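Long-range contacts in polyhedrin (Operophtera brumata cypovirus 19, PDB 5A99), which forms the crystalline lattice of the viral occlusion bodies (polyhedra), which in cypoviruses embed virus particles and protect them outside the insect host: residues 70-75 with 217-222; 47-52 with 64-69; 39-44 with 106-111. All coordinates share one frame; numbering follows the deposited sequence.

Contact 1. Residues 70-75 with 217-222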
loop_
_atom_site.group_PDB
_atom_site.type_symbol
_atom_site.label_atom_id
_atom_site.label_comp_id
_atom_site.label_asym_id
_atom_site.label_seq_id
_atom_site.Cartn_x
_atom_site.Cartn_y
_atom_site.Cartn_z
ATOM N N ASN A 70 -14.552 -6.539 8.296
ATOM C CA ASN A 70 -13.827 -6.328 7.055
ATOM C C ASN A 70 -12.781 -7.425 6.881
ATOM O O ASN A 70 -12.643 -8.299 7.741
ATOM C CB ASN A 70 -13.181 -4.930 7.021
ATOM C CG ASN A 70 -12.178 -4.720 8.132
ATOM O OD1 ASN A 70 -11.039 -5.199 8.063
ATOM N ND2 ASN A 70 -12.581 -3.971 9.152
ATOM N N TYR A 71 -12.042 -7.386 5.777
ATOM C CA TYR A 71 -11.115 -8.473 5.468
ATOM C C TYR A 71 -9.876 -8.498 6.401
ATOM O O TYR A 71 -9.193 -9.515 6.503
ATOM C CB TYR A 71 -10.743 -8.482 3.971
ATOM C CG TYR A 71 -10.034 -7.242 3.463
ATOM C CD1 TYR A 71 -10.749 -6.129 3.033
ATOM C CD2 TYR A 71 -8.649 -7.190 3.405
ATOM C CE1 TYR A 71 -10.106 -5.006 2.581
ATOM C CE2 TYR A 71 -7.995 -6.070 2.950
ATOM C CZ TYR A 71 -8.723 -4.978 2.529
ATOM O OH TYR A 71 -8.061 -3.852 2.065
ATOM N N ARG A 72 -9.615 -7.394 7.099
ATOM C CA ARG A 72 -8.554 -7.349 8.106
ATOM C C ARG A 72 -9.085 -7.805 9.471
ATOM O O ARG A 72 -8.408 -8.535 10.193
ATOM C CB ARG A 72 -7.971 -5.936 8.216
ATOM C CG ARG A 72 -7.465 -5.355 6.906
ATOM C CD ARG A 72 -6.407 -6.255 6.253
ATOM N NE ARG A 72 -5.260 -6.476 7.127
ATOM C CZ ARG A 72 -4.217 -5.652 7.220
ATOM N NH1 ARG A 72 -4.160 -4.540 6.479
ATOM N NH2 ARG A 72 -3.221 -5.937 8.054
ATOM N N ILE A 73 -10.295 -7.359 9.814
ATOM C CA ILE A 73 -11.010 -7.815 11.017
ATOM C C ILE A 73 -12.361 -8.405 10.620
ATOM O O ILE A 73 -13.378 -7.704 10.539
ATOM C CB ILE A 73 -11.246 -6.660 12.024
ATOM C CG1 ILE A 73 -9.925 -5.978 12.382
ATOM C CG2 ILE A 73 -11.944 -7.168 13.286
ATOM C CD1 ILE A 73 -8.995 -6.828 13.241
ATOM N N ASN A 74 -12.355 -9.707 10.368
ATOM C CA ASN A 74 -13.528 -10.427 9.892
ATOM C C ASN A 74 -14.092 -11.318 11.006
ATOM O O ASN A 74 -14.126 -12.541 10.879
ATOM C CB ASN A 74 -13.126 -11.261 8.675
ATOM C CG ASN A 74 -14.298 -11.609 7.788
ATOM O OD1 ASN A 74 -15.305 -10.900 7.752
ATOM N ND2 ASN A 74 -14.171 -12.712 7.059
ATOM N N ASP A 75 -14.518 -10.699 12.105
ATOM C CA ASP A 75 -14.939 -11.457 13.283
ATOM C C ASP A 75 -16.431 -11.311 13.600
ATOM O O ASP A 75 -16.887 -11.746 14.654
ATOM C CB ASP A 75 -14.085 -11.092 14.510
ATOM C CG ASP A 75 -14.057 -9.600 14.793
ATOM O OD1 ASP A 75 -15.027 -8.897 14.424
ATOM O OD2 ASP A 75 -13.063 -9.131 15.396
ATOM N N ASP A 217 0.146 -0.953 9.099
ATOM C CA ASP A 217 -0.929 -0.415 9.915
ATOM C C ASP A 217 -1.414 -1.539 10.815
ATOM O O ASP A 217 -1.556 -2.683 10.378
ATOM C CB ASP A 217 -2.088 0.112 9.067
ATOM C CG ASP A 217 -1.741 1.397 8.325
ATOM O OD1 ASP A 217 -0.728 2.048 8.664
ATOM O OD2 ASP A 217 -2.506 1.769 7.410
ATOM N N LEU A 218 -1.659 -1.216 12.078
ATOM C CA LEU A 218 -2.201 -2.197 13.003
ATOM C C LEU A 218 -3.709 -2.040 13.086
ATOM O O LEU A 218 -4.207 -0.933 13.256
ATOM C CB LEU A 218 -1.588 -2.027 14.389
ATOM C CG LEU A 218 -2.078 -3.003 15.468
ATOM C CD1 LEU A 218 -0.968 -3.338 16.462
ATOM C CD2 LEU A 218 -3.263 -2.426 16.187
ATOM N N TYR A 219 -4.422 -3.153 12.930
ATOM C CA TYR A 219 -5.871 -3.205 13.120
ATOM C C TYR A 219 -6.191 -3.962 14.401
ATOM O O TYR A 219 -5.662 -5.049 14.627
ATOM C CB TYR A 219 -6.527 -3.934 11.944
ATOM C CG TYR A 219 -6.947 -3.068 10.768
ATOM C CD1 TYR A 219 -6.006 -2.520 9.908
ATOM C CD2 TYR A 219 -8.291 -2.841 10.499
ATOM C CE1 TYR A 219 -6.392 -1.741 8.817
ATOM C CE2 TYR A 219 -8.688 -2.063 9.416
ATOM C CZ TYR A 219 -7.738 -1.516 8.577
ATOM O OH TYR A 219 -8.143 -0.746 7.501
ATOM N N ALA A 220 -7.066 -3.406 15.228
ATOM C CA ALA A 220 -7.468 -4.045 16.485
ATOM C C ALA A 220 -8.955 -3.858 16.729
ATOM O O ALA A 220 -9.523 -2.836 16.359
ATOM C CB ALA A 220 -6.683 -3.480 17.660
ATOM N N HIS A 221 -9.562 -4.847 17.378
ATOM C CA HIS A 221 -10.980 -4.827 17.714
ATOM C C HIS A 221 -11.146 -5.036 19.222
ATOM O O HIS A 221 -10.677 -6.036 19.779
ATOM C CB HIS A 221 -11.701 -5.921 16.915
ATOM C CG HIS A 221 -13.196 -5.884 17.030
ATOM N ND1 HIS A 221 -13.883 -4.808 17.539
ATOM C CD2 HIS A 221 -14.132 -6.802 16.685
ATOM C CE1 HIS A 221 -15.180 -5.065 17.516
ATOM N NE2 HIS A 221 -15.357 -6.267 17.001
ATOM N N TYR A 222 -11.791 -4.077 19.883
ATOM C CA TYR A 222 -11.991 -4.131 21.336
ATOM C C TYR A 222 -13.476 -4.113 21.705
ATOM O O TYR A 222 -14.283 -3.408 21.083
ATOM C CB TYR A 222 -11.238 -2.989 22.044
ATOM C CG TYR A 222 -9.761 -3.278 22.185
ATOM C CD1 TYR A 222 -9.295 -4.132 23.187
ATOM C CD2 TYR A 222 -8.837 -2.749 21.290
ATOM C CE1 TYR A 222 -7.946 -4.433 23.307
ATOM C CE2 TYR A 222 -7.472 -3.046 21.404
ATOM C CZ TYR A 222 -7.039 -3.887 22.416
ATOM O OH TYR A 222 -5.698 -4.189 22.552
HETATM O O HOH W 1 -1.613 -3.614 7.911
#

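Contact 2. Residues 47-52 with 64-69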
loop_
_atom_site.group_PDB
_atom_site.type_symbol
_atom_site.label_atom_id
_atom_site.label_comp_id
_atom_site.label_asym_id
_atom_site.label_seq_id
_atom_site.Cartn_x
_atom_site.Cartn_y
_atom_site.Cartn_z
ATOM N N GLN A 47 -13.049 -0.271 16.671
ATOM C CA GLN A 47 -12.027 -0.696 15.741
ATOM C C GLN A 47 -10.928 0.372 15.725
ATOM O O GLN A 47 -11.184 1.542 15.441
ATOM C CB GLN A 47 -12.598 -0.899 14.342
ATOM C CG GLN A 47 -11.545 -1.329 13.344
ATOM C CD GLN A 47 -12.128 -1.830 12.042
ATOM O OE1 GLN A 47 -11.723 -2.875 11.537
ATOM N NE2 GLN A 47 -13.070 -1.081 11.485
ATOM N N ILE A 48 -9.711 -0.052 16.050
ATOM C CA ILE A 48 -8.551 0.824 16.105
ATOM C C ILE A 48 -7.636 0.546 14.927
ATOM O O ILE A 48 -7.279 -0.595 14.648
ATOM C CB ILE A 48 -7.768 0.636 17.436
ATOM C CG1 ILE A 48 -8.699 0.860 18.625
ATOM C CG2 ILE A 48 -6.566 1.581 17.512
ATOM C CD1 ILE A 48 -8.015 0.791 19.985
ATOM N N ILE A 49 -7.285 1.606 14.216
ATOM C CA ILE A 49 -6.304 1.527 13.142
ATOM C C ILE A 49 -5.158 2.439 13.550
ATOM O O ILE A 49 -5.362 3.633 13.765
ATOM C CB ILE A 49 -6.903 1.982 11.801
ATOM C CG1 ILE A 49 -8.059 1.062 11.393
ATOM C CG2 ILE A 49 -5.858 1.971 10.699
ATOM C CD1 ILE A 49 -8.788 1.525 10.175
ATOM N N ARG A 50 -3.969 1.867 13.712
ATOM C CA ARG A 50 -2.786 2.659 14.001
ATOM C C ARG A 50 -1.812 2.650 12.844
ATOM O O ARG A 50 -1.368 1.591 12.376
ATOM C CB ARG A 50 -2.046 2.176 15.242
ATOM C CG ARG A 50 -0.846 3.061 15.580
ATOM C CD ARG A 50 -0.095 2.589 16.805
ATOM N NE ARG A 50 0.837 1.492 16.542
ATOM C CZ ARG A 50 0.856 0.340 17.212
ATOM N NH1 ARG A 50 -0.043 0.111 18.163
ATOM N NH2 ARG A 50 1.777 -0.587 16.926
ATOM N N ALA A 51 -1.462 3.852 12.418
ATOM C CA ALA A 51 -0.370 4.056 11.478
ATOM C C ALA A 51 0.804 4.636 12.253
ATOM O O ALA A 51 0.618 5.395 13.211
ATOM C CB ALA A 51 -0.787 4.996 10.396
ATOM N N GLN A 52 2.006 4.291 11.833
ATOM C CA GLN A 52 3.199 4.801 12.483
ATOM C C GLN A 52 4.385 4.811 11.536
ATOM O O GLN A 52 4.479 3.995 10.611
ATOM C CB GLN A 52 3.533 3.961 13.718
ATOM C CG GLN A 52 4.061 2.575 13.405
ATOM C CD GLN A 52 4.175 1.685 14.641
ATOM O OE1 GLN A 52 3.371 1.780 15.571
ATOM N NE2 GLN A 52 5.170 0.800 14.642
ATOM N N ASP A 64 -14.733 -0.007 2.824
ATOM C CA ASP A 64 -14.674 -1.408 3.202
ATOM C C ASP A 64 -13.442 -1.729 4.052
ATOM O O ASP A 64 -13.271 -2.855 4.513
ATOM C CB ASP A 64 -14.740 -2.315 1.966
ATOM C CG ASP A 64 -13.448 -2.318 1.161
ATOM O OD1 ASP A 64 -12.793 -1.257 1.072
ATOM O OD2 ASP A 64 -13.096 -3.389 0.614
ATOM N N GLN A 65 -12.593 -0.735 4.276
ATOM C CA GLN A 65 -11.499 -0.901 5.208
ATOM C C GLN A 65 -11.807 -0.228 6.537
ATOM O O GLN A 65 -11.017 -0.324 7.469
ATOM C CB GLN A 65 -10.211 -0.356 4.589
ATOM C CG GLN A 65 -9.896 -1.026 3.262
ATOM C CD GLN A 65 -8.819 -0.300 2.482
ATOM O OE1 GLN A 65 -8.767 0.926 2.465
ATOM N NE2 GLN A 65 -7.946 -1.060 1.840
ATOM N N LEU A 66 -12.970 0.429 6.621
ATOM C CA LEU A 66 -13.395 1.143 7.829
ATOM C C LEU A 66 -14.566 0.457 8.543
ATOM O O LEU A 66 -14.699 0.535 9.762
ATOM C CB LEU A 66 -13.791 2.585 7.483
ATOM C CG LEU A 66 -12.687 3.477 6.891
ATOM C CD1 LEU A 66 -13.264 4.774 6.325
ATOM C CD2 LEU A 66 -11.638 3.758 7.930
ATOM N N VAL A 67 -15.423 -0.206 7.787
ATOM C CA VAL A 67 -16.555 -0.901 8.382
ATOM C C VAL A 67 -16.040 -2.095 9.188
ATOM O O VAL A 67 -14.873 -2.477 9.071
ATOM C CB VAL A 67 -17.533 -1.393 7.310
ATOM C CG1 VAL A 67 -18.113 -0.223 6.550
ATOM C CG2 VAL A 67 -16.846 -2.371 6.357
ATOM N N LEU A 68 -16.897 -2.669 10.018
ATOM C CA LEU A 68 -16.605 -3.959 10.637
ATOM C C LEU A 68 -17.859 -4.835 10.579
ATOM O O LEU A 68 -18.909 -4.451 11.075
ATOM C CB LEU A 68 -16.134 -3.776 12.085
ATOM C CG LEU A 68 -15.452 -4.988 12.735
ATOM C CD1 LEU A 68 -14.668 -4.554 13.986
ATOM C CD2 LEU A 68 -16.462 -6.073 13.088
ATOM N N PRO A 69 -17.738 -6.051 10.042
ATOM C CA PRO A 69 -16.480 -6.725 9.721
ATOM C C PRO A 69 -15.850 -6.273 8.408
ATOM O O PRO A 69 -16.511 -5.705 7.520
ATOM C CB PRO A 69 -16.901 -8.195 9.619
ATOM C CG PRO A 69 -18.309 -8.131 9.129
ATOM C CD PRO A 69 -18.909 -6.904 9.760
#

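Contact 3. Residues 39-44 with 106-111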
loop_
_atom_site.group_PDB
_atom_site.type_symbol
_atom_site.label_atom_id
_atom_site.label_comp_id
_atom_site.label_asym_id
_atom_site.label_seq_id
_atom_site.Cartn_x
_atom_site.Cartn_y
_atom_site.Cartn_z
ATOM N N LEU A 39 -12.499 3.947 15.486
ATOM C CA LEU A 39 -13.870 3.912 14.988
ATOM C C LEU A 39 -14.797 3.297 16.022
ATOM O O LEU A 39 -14.596 2.164 16.459
ATOM C CB LEU A 39 -13.924 3.122 13.682
ATOM C CG LEU A 39 -12.950 3.675 12.639
ATOM C CD1 LEU A 39 -12.771 2.741 11.463
ATOM C CD2 LEU A 39 -13.436 5.037 12.174
ATOM N N TYR A 40 -15.802 4.063 16.422
ATOM C CA TYR A 40 -16.771 3.591 17.389
ATOM C C TYR A 40 -17.959 3.022 16.649
ATOM O O TYR A 40 -18.658 3.723 15.919
ATOM C CB TYR A 40 -17.170 4.727 18.324
ATOM C CG TYR A 40 -15.962 5.366 18.966
ATOM C CD1 TYR A 40 -15.401 4.838 20.127
ATOM C CD2 TYR A 40 -15.357 6.472 18.388
ATOM C CE1 TYR A 40 -14.282 5.416 20.704
ATOM C CE2 TYR A 40 -14.247 7.054 18.955
ATOM C CZ TYR A 40 -13.712 6.522 20.109
ATOM O OH TYR A 40 -12.602 7.101 20.668
ATOM N N MET A 41 -18.167 1.730 16.838
ATOM C CA MET A 41 -19.118 0.993 16.030
ATOM C C MET A 41 -20.502 0.989 16.691
ATOM O O MET A 41 -20.690 1.479 17.814
ATOM C CB MET A 41 -18.596 -0.433 15.783
ATOM C CG MET A 41 -17.134 -0.515 15.285
ATOM S SD MET A 41 -16.645 0.542 13.890
ATOM C CE MET A 41 -17.589 -0.227 12.582
ATOM N N LYS A 42 -21.472 0.443 15.980
ATOM C CA LYS A 42 -22.869 0.521 16.390
ATOM C C LYS A 42 -23.174 -0.383 17.596
ATOM O O LYS A 42 -24.192 -0.213 18.272
ATOM C CB LYS A 42 -23.766 0.204 15.189
ATOM C CG LYS A 42 -23.656 1.266 14.104
ATOM C CD LYS A 42 -24.545 1.021 12.888
ATOM C CE LYS A 42 -24.617 2.288 12.028
ATOM N NZ LYS A 42 -25.469 2.170 10.830
ATOM N N ASP A 43 -22.270 -1.313 17.896
ATOM C CA ASP A 43 -22.428 -2.153 19.087
ATOM C C ASP A 43 -21.586 -1.642 20.257
ATOM O O ASP A 43 -21.430 -2.319 21.287
ATOM C CB ASP A 43 -22.093 -3.615 18.763
ATOM C CG ASP A 43 -20.660 -3.810 18.277
ATOM O OD1 ASP A 43 -19.910 -2.815 18.118
ATOM O OD2 ASP A 43 -20.290 -4.979 18.025
ATOM N N SER A 44 -21.047 -0.439 20.068
ATOM C CA SER A 44 -20.140 0.214 21.015
ATOM C C SER A 44 -18.745 -0.381 21.078
ATOM O O SER A 44 -17.912 0.086 21.862
ATOM C CB SER A 44 -20.738 0.276 22.422
ATOM O OG SER A 44 -21.800 1.202 22.454
ATOM N N ASN A 106 -22.632 -2.622 9.837
ATOM C CA ASN A 106 -21.174 -2.725 9.843
ATOM C C ASN A 106 -20.481 -1.371 9.877
ATOM O O ASN A 106 -19.266 -1.306 10.018
ATOM C CB ASN A 106 -20.682 -3.533 8.621
ATOM C CG ASN A 106 -21.182 -2.959 7.288
ATOM O OD1 ASN A 106 -22.193 -2.254 7.241
ATOM N ND2 ASN A 106 -20.480 -3.280 6.199
ATOM N N GLU A 107 -21.251 -0.298 9.740
ATOM C CA GLU A 107 -20.681 1.045 9.620
ATOM C C GLU A 107 -20.463 1.723 10.971
ATOM O O GLU A 107 -21.249 1.543 11.894
ATOM C CB GLU A 107 -21.596 1.927 8.771
ATOM C CG GLU A 107 -21.756 1.474 7.319
ATOM C CD GLU A 107 -22.556 2.474 6.513
ATOM O OE1 GLU A 107 -23.783 2.543 6.708
ATOM O OE2 GLU A 107 -21.958 3.211 5.705
ATOM N N PRO A 108 -19.401 2.534 11.071
ATOM C CA PRO A 108 -19.033 3.231 12.306
ATOM C C PRO A 108 -19.995 4.376 12.603
ATOM O O PRO A 108 -20.547 4.995 11.690
ATOM C CB PRO A 108 -17.627 3.765 11.997
ATOM C CG PRO A 108 -17.631 3.974 10.514
ATOM C CD PRO A 108 -18.503 2.878 9.953
ATOM N N VAL A 109 -20.201 4.639 13.885
ATOM C CA VAL A 109 -21.048 5.734 14.317
ATOM C C VAL A 109 -20.272 7.044 14.345
ATOM O O VAL A 109 -20.790 8.108 14.005
ATOM C CB VAL A 109 -21.591 5.451 15.729
ATOM C CG1 VAL A 109 -22.496 6.583 16.190
ATOM C CG2 VAL A 109 -22.328 4.137 15.742
ATOM N N SER A 110 -19.014 6.960 14.755
ATOM C CA SER A 110 -18.220 8.153 14.955
ATOM C C SER A 110 -16.765 7.741 15.019
ATOM O O SER A 110 -16.437 6.544 14.953
ATOM C CB SER A 110 -18.628 8.870 16.243
ATOM O OG SER A 110 -18.247 8.099 17.374
ATOM N N PHE A 111 -15.895 8.733 15.140
ATOM C CA PHE A 111 -14.463 8.483 15.121
ATOM C C PHE A 111 -13.714 9.379 16.113
ATOM O O PHE A 111 -14.214 10.431 16.539
ATOM C CB PHE A 111 -13.917 8.749 13.707
ATOM C CG PHE A 111 -13.854 10.210 13.355
ATOM C CD1 PHE A 111 -12.759 10.976 13.728
ATOM C CD2 PHE A 111 -14.900 10.832 12.684
ATOM C CE1 PHE A 111 -12.706 12.330 13.432
ATOM C CE2 PHE A 111 -14.842 12.195 12.377
ATOM C CZ PHE A 111 -13.738 12.932 12.751
HETATM O O HOH W 2 -21.119 -0.801 13.340
HETATM O O HOH W 3 -24.286 4.369 9.091
#

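Contact 1. Residues 70-75 with 217-222
Arg72 lies over one face of the Tyr219 ring. Its CB stands 4.0 Å from the Tyr219 ring centroid, 15° off the normal, a CH-pi contact offset toward the rim. The Arg72 chain bends at chi2 and chi3, and its guanidinium plane ends 35° from the ring plane. Tyr219 CD1 lies over one face of the guanidinium, and water 1 sits at its edge, in the guanidinium plane. The water accepts from Arg72 NH2 at 2.8 Å and donates to Asp217 O at 2.6 Å. Arg72 NH2 also forms a salt bridge with Asp64 of the second subunit, so the residue serves the trimer as well. The other segment holds 218-222, the outermost strand of the antiparallel sheet within this chain, and 70-75 is a loop laid against it. Asn70 shapes this loop as an Asx turn. Its OD1 accepts from Arg72 N at 2.8 Å and from Ile73 N at 2.9 Å, the latter donor lying well above the carbonyl plane. Ile73 CG1 is anti to the carbonyl carbon (chi1 -55°) and packs 4.0 Å from Tyr219 CB. Ile73 CG2 lies 3.8 Å from His221 CB, two residues further along the strand. His221 ND1 is hydrogen-bonded to Leu46 O.

Contact 2. Residues 47-52 with 64-69
Gln47 reaches from strand 46-53 to the backbone of the loop 64-69. The polar part of the contact is carried by its amide. CG is anti to the backbone N (chi1 179°), and the chain runs extended beyond it. NE2 comes to the two successive carbonyls of Leu66 and Val67. Gln47 NE2 donates to Val67 O at 3.3 Å, a weak bond but fairly straight, with an angle of 160° at the hydrogen. Gln47 NE2 also lies 2.9 Å from Leu66 O. The other end of the amide, OE1, accepts from Asn70 ND2, which bonds to Val67 O as well. Gln47 and Asn70 therefore share the Val67 carbonyl.

The apolar part is looser. Ile49 CD1 is 4.3 Å from Leu66 CD2. The same methyl, Ile49 CD1, rests against a carbonyl oxygen, Gln65 O, at 4.0 Å. Leu68 crosses the Gln47 amide obliquely, its CB 4.1 Å from Gln47 NE2. Tyr61 of strand 56-61 touches both Ile49 and Leu66, and Tyr219 of the neighbouring strand packs on Gln47 and Ile49.

The loop follows strand 56-61 and folds back over one face of the antiparallel sheet. It has no regular secondary structure here, and the peptide bond before Pro69 is cis. A buried glutamine amide thus ties strand to loop by one weak bond to Val67 O, with Leu66 O close by and Asn70 holding its OE1, while thin aliphatic packing lies beside it.

Contact 3. Residues 39-44 with 106-111
Tyr40 and Ser110 face each other as an antiparallel hydrogen-bonded pair, with Tyr40 N donating to Ser110 O at 3.0 Å. The Tyr40 ring turns its edge to the backbone where Ser110 passes into Phe111. Ser110 OG fits beside the near end of that ring, 3.5 Å from Tyr40 CD2. On the other face of the sheet, Leu39 straddles two neighbours. Its CD2 rests 4.0 Å from Phe111 CB, and its CB meets Pro108 CB at 4.1 Å. Phe111 carries on into an aromatic cluster with Phe126, Phe174 and Phe179.

Met41 curls into the next hollow. The bend at chi2 brings Met41 SD to 3.9 Å from Pro108 CB, and the bend at chi3 turns the methyl CE toward Asn106 O and Pro108 N. The Lys42 chain runs extended over the carbonyl of Glu107. Lys42 CG also meets Val109 CG2, at 3.6 Å. Two waters bridge Lys42 and Glu107. Water 2 links Lys42 N to Glu107 O, and water 3 links Lys42 NZ to Glu107 OE1. Lys42 NZ also donates to Gly104 O, while Glu107 OE2 bonds to His182.

Tyr40 O takes two donors, Val109 N at 2.7 Å and, weakly, Ser110 N. Val109 and Ser110 together opposite Tyr40 make a classic beta bulge, set where strands 33-40 and 110-116 join in the antiparallel sheet, just before the type I turn from Met41 to Ser44.

All three contacts involve the larger antiparallel sheet, in which 110-116, 33-40, 46-53 and 218-222 are successive neighbours. Contacts 1 and 2 lay two parts of one loop against adjacent strands. They abut along that loop, where Tyr71 OH and Gln65 NE2 probably bond. Contact 3 instead joins two neighbouring strands where their pairing runs out into loop and turn. It touches contact 2 where Asn106 O pairs with Leu68 N and Gln47 O with Leu39 N. Contact 2 is buried and rests on a side-chain amide and aliphatic groups. Contact 1 is also largely buried, yet its arginine serves a subunit interface. Contact 3 runs from buried Leu39 and Phe111 to exposed Lys42 and Val109; waters bridge Lys42 to Glu107 there.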